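Dipicolinate synthase, B chain (Bacillus cereus, PDB 3MCU) probably catalyses, together with its partner subunit DpaA, the oxidation of dihydrodipicolinate to dipicolinate with NADP(+) during sporulation. Local coordinates at residues C87-P92 against D176-A181. Sequence-based numbering, arbitrary orientation.
Sequences CMVIAP and DTVLEA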
ATOM      1  N   CYS D  87      17.604  18.723 -13.276  1.00 21.37           N
ATOM      2  CA  CYS D  87      17.358  17.299 -13.241  1.00 20.29           C
ATOM      3  C   CYS D  87      18.272  16.661 -12.204  1.00 21.67           C
ATOM      4  O   CYS D  87      19.425  17.062 -12.042  1.00 21.18           O
ATOM      5  CB  CYS D  87      17.604  16.671 -14.619  1.00 22.20           C
ATOM      6  SG  CYS D  87      17.171  14.918 -14.680  1.00 23.32           S
HETATM    7  N   MSE D  88      17.732  15.687 -11.482  1.00 22.37           N
HETATM    8  CA  MSE D  88      18.516  14.865 -10.569  1.00 22.16           C
HETATM    9  C   MSE D  88      18.598  13.462 -11.170  1.00 21.55           C
HETATM   10  O   MSE D  88      17.570  12.873 -11.505  1.00 19.85           O
HETATM   11  CB  MSE D  88      17.850  14.831  -9.184  1.00 22.27           C
HETATM   12  CG  MSE D  88      18.534  13.926  -8.151  1.00 21.02           C
HETATM   13 SE   MSE D  88      20.359  14.505  -7.728  1.00 37.98          SE
HETATM   14  CE  MSE D  88      21.029  12.891  -6.802  1.00 20.92           C
ATOM     15  N   VAL D  89      19.817  12.946 -11.330  1.00 22.98           N
ATOM     16  CA  VAL D  89      20.039  11.566 -11.765  1.00 21.17           C
ATOM     17  C   VAL D  89      20.513  10.742 -10.579  1.00 23.31           C
ATOM     18  O   VAL D  89      21.357  11.201  -9.806  1.00 24.80           O
ATOM     19  CB  VAL D  89      21.152  11.464 -12.839  1.00 25.07           C
ATOM     20  CG1 VAL D  89      21.468   9.995 -13.149  1.00 25.09           C
ATOM     21  CG2 VAL D  89      20.763  12.204 -14.103  1.00 26.11           C
ATOM     22  N   ILE D  90      19.960   9.542 -10.413  1.00 21.10           N
ATOM     23  CA  ILE D  90      20.525   8.577  -9.471  1.00 22.91           C
ATOM     24  C   ILE D  90      20.908   7.310 -10.239  1.00 24.39           C
ATOM     25  O   ILE D  90      20.068   6.676 -10.874  1.00 22.41           O
ATOM     26  CB  ILE D  90      19.545   8.203  -8.343  1.00 23.28           C
ATOM     27  CG1 ILE D  90      18.967   9.453  -7.661  1.00 21.44           C
ATOM     28  CG2 ILE D  90      20.232   7.271  -7.327  1.00 23.59           C
ATOM     29  CD1 ILE D  90      17.906   9.115  -6.577  1.00 19.73           C
ATOM     30  N   ALA D  91      22.182   6.953 -10.202  1.00 24.81           N
ATOM     31  CA  ALA D  91      22.649   5.867 -11.033  1.00 29.78           C
ATOM     32  C   ALA D  91      24.036   5.430 -10.594  1.00 35.19           C
ATOM     33  O   ALA D  91      24.975   6.217 -10.640  1.00 38.73           O
ATOM     34  CB  ALA D  91      22.655   6.302 -12.503  1.00 30.88           C
ATOM     35  N   PRO D  92      24.166   4.172 -10.151  1.00 34.80           N
ATOM     36  CA  PRO D  92      23.050   3.224 -10.044  1.00 34.38           C
ATOM     37  C   PRO D  92      22.131   3.509  -8.864  1.00 30.52           C
ATOM     38  O   PRO D  92      22.520   4.140  -7.889  1.00 31.33           O
ATOM     39  CB  PRO D  92      23.758   1.875  -9.821  1.00 36.75           C
ATOM     40  CG  PRO D  92      25.034   2.235  -9.149  1.00 42.70           C
ATOM     41  CD  PRO D  92      25.449   3.564  -9.753  1.00 41.95           C
ATOM     42  N   ASP D 176      20.067   9.807 -23.036  1.00 30.39           N
ATOM     43  CA  ASP D 176      18.811   9.900 -23.771  1.00 31.29           C
ATOM     44  C   ASP D 176      17.618  10.063 -22.847  1.00 30.96           C
ATOM     45  O   ASP D 176      16.649  10.743 -23.181  1.00 30.72           O
ATOM     46  CB  ASP D 176      18.602   8.654 -24.622  1.00 32.76           C
ATOM     47  CG  ASP D 176      19.476   8.648 -25.842  1.00 38.26           C
ATOM     48  OD1 ASP D 176      19.699   7.554 -26.404  1.00 36.16           O
ATOM     49  OD2 ASP D 176      19.940   9.752 -26.223  1.00 38.78           O
ATOM     50  N   THR D 177      17.683   9.403 -21.694  1.00 29.06           N
ATOM     51  CA  THR D 177      16.602   9.455 -20.730  1.00 26.32           C
ATOM     52  C   THR D 177      16.483  10.837 -20.089  1.00 24.98           C
ATOM     53  O   THR D 177      15.378  11.387 -19.980  1.00 23.85           O
ATOM     54  CB  THR D 177      16.766   8.379 -19.647  1.00 22.92           C
ATOM     55  OG1 THR D 177      16.905   7.094 -20.280  1.00 22.41           O
ATOM     56  CG2 THR D 177      15.557   8.388 -18.682  1.00 19.22           C
ATOM     57  N   VAL D 178      17.600  11.408 -19.658  1.00 23.36           N
ATOM     58  CA  VAL D 178      17.481  12.731 -19.078  1.00 27.32           C
ATOM     59  C   VAL D 178      17.099  13.808 -20.109  1.00 27.02           C
ATOM     60  O   VAL D 178      16.435  14.763 -19.765  1.00 26.89           O
ATOM     61  CB  VAL D 178      18.659  13.143 -18.143  1.00 30.34           C
ATOM     62  CG1 VAL D 178      19.559  11.968 -17.815  1.00 26.01           C
ATOM     63  CG2 VAL D 178      19.404  14.367 -18.674  1.00 29.19           C
ATOM     64  N   LEU D 179      17.470  13.616 -21.374  1.00 29.66           N
ATOM     65  CA  LEU D 179      17.044  14.528 -22.436  1.00 31.34           C
ATOM     66  C   LEU D 179      15.528  14.555 -22.565  1.00 31.97           C
ATOM     67  O   LEU D 179      14.931  15.621 -22.694  1.00 30.88           O
ATOM     68  CB  LEU D 179      17.672  14.150 -23.776  1.00 32.38           C
ATOM     69  CG  LEU D 179      19.029  14.784 -24.065  1.00 38.71           C
ATOM     70  CD1 LEU D 179      19.727  14.126 -25.275  1.00 38.60           C
ATOM     71  CD2 LEU D 179      18.844  16.285 -24.267  1.00 37.40           C
ATOM     72  N   GLU D 180      14.905  13.377 -22.533  1.00 31.77           N
ATOM     73  CA  GLU D 180      13.442  13.306 -22.560  1.00 30.35           C
ATOM     74  C   GLU D 180      12.827  13.862 -21.271  1.00 27.46           C
ATOM     75  O   GLU D 180      11.779  14.511 -21.305  1.00 29.27           O
ATOM     76  CB  GLU D 180      12.960  11.865 -22.791  1.00 29.82           C
ATOM     77  CG  GLU D 180      13.253  11.285 -24.180  1.00 30.81           C
ATOM     78  CD  GLU D 180      12.821  12.198 -25.333  1.00 40.02           C
ATOM     79  OE1 GLU D 180      11.619  12.550 -25.411  1.00 41.39           O
ATOM     80  OE2 GLU D 180      13.694  12.550 -26.173  1.00 45.26           O
ATOM     81  N   ALA D 181      13.466  13.586 -20.136  1.00 24.43           N
ATOM     82  CA  ALA D 181      12.906  13.994 -18.848  1.00 25.37           C
ATOM     83  C   ALA D 181      12.873  15.510 -18.716  1.00 24.05           C
ATOM     84  O   ALA D 181      11.948  16.042 -18.138  1.00 23.26           O
ATOM     85  CB  ALA D 181      13.681  13.370 -17.661  1.00 20.07           C
TER
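V178, on helix 174-181, meets C87 and V89 of strand 87-94 across a small, wholly apolar contact of 112 Å². Within the helix, T177 comes first. It packs on V153 and P154 of strand 150-156, and its OG1 is hydrogen-bonded to the carbonyl of L173 one turn back. V178 points its CB at the strand and carries the contact with two atoms, CG1 and CB. CG1 reaches CG2 of V89 at 3.9 Å. The side chains of V89 and V178 cross at about a right angle. C87 leaves the strand toward the helix, and with SG anti to the backbone N (chi1 -175°) the sulfur lies along the strand on the V89 side, 4.2 Å from CB of V178. C87 and V89 bond through their backbones to strand 7-12, and M88 bonds to V125 of strand 124-130, so the strand is an inner one. This is the core of a Flavoprotein-family alpha/beta fold, with parallel central strands. The helix packs on one face of strand 87-94, while M88 and I90 point the other way and touch helix 109-118. Further along, A181 turns its methyl toward the strand, and its CB stays 4.8 Å from SG of C87. The A181 methyl also touches V125 of the adjacent strand 124-130 and Y151 of strand 150-156, the next one over. The peptide N of A181 bonds to the carbonyl O of T177 at 2.9 Å, closing the helical turn that spans V178.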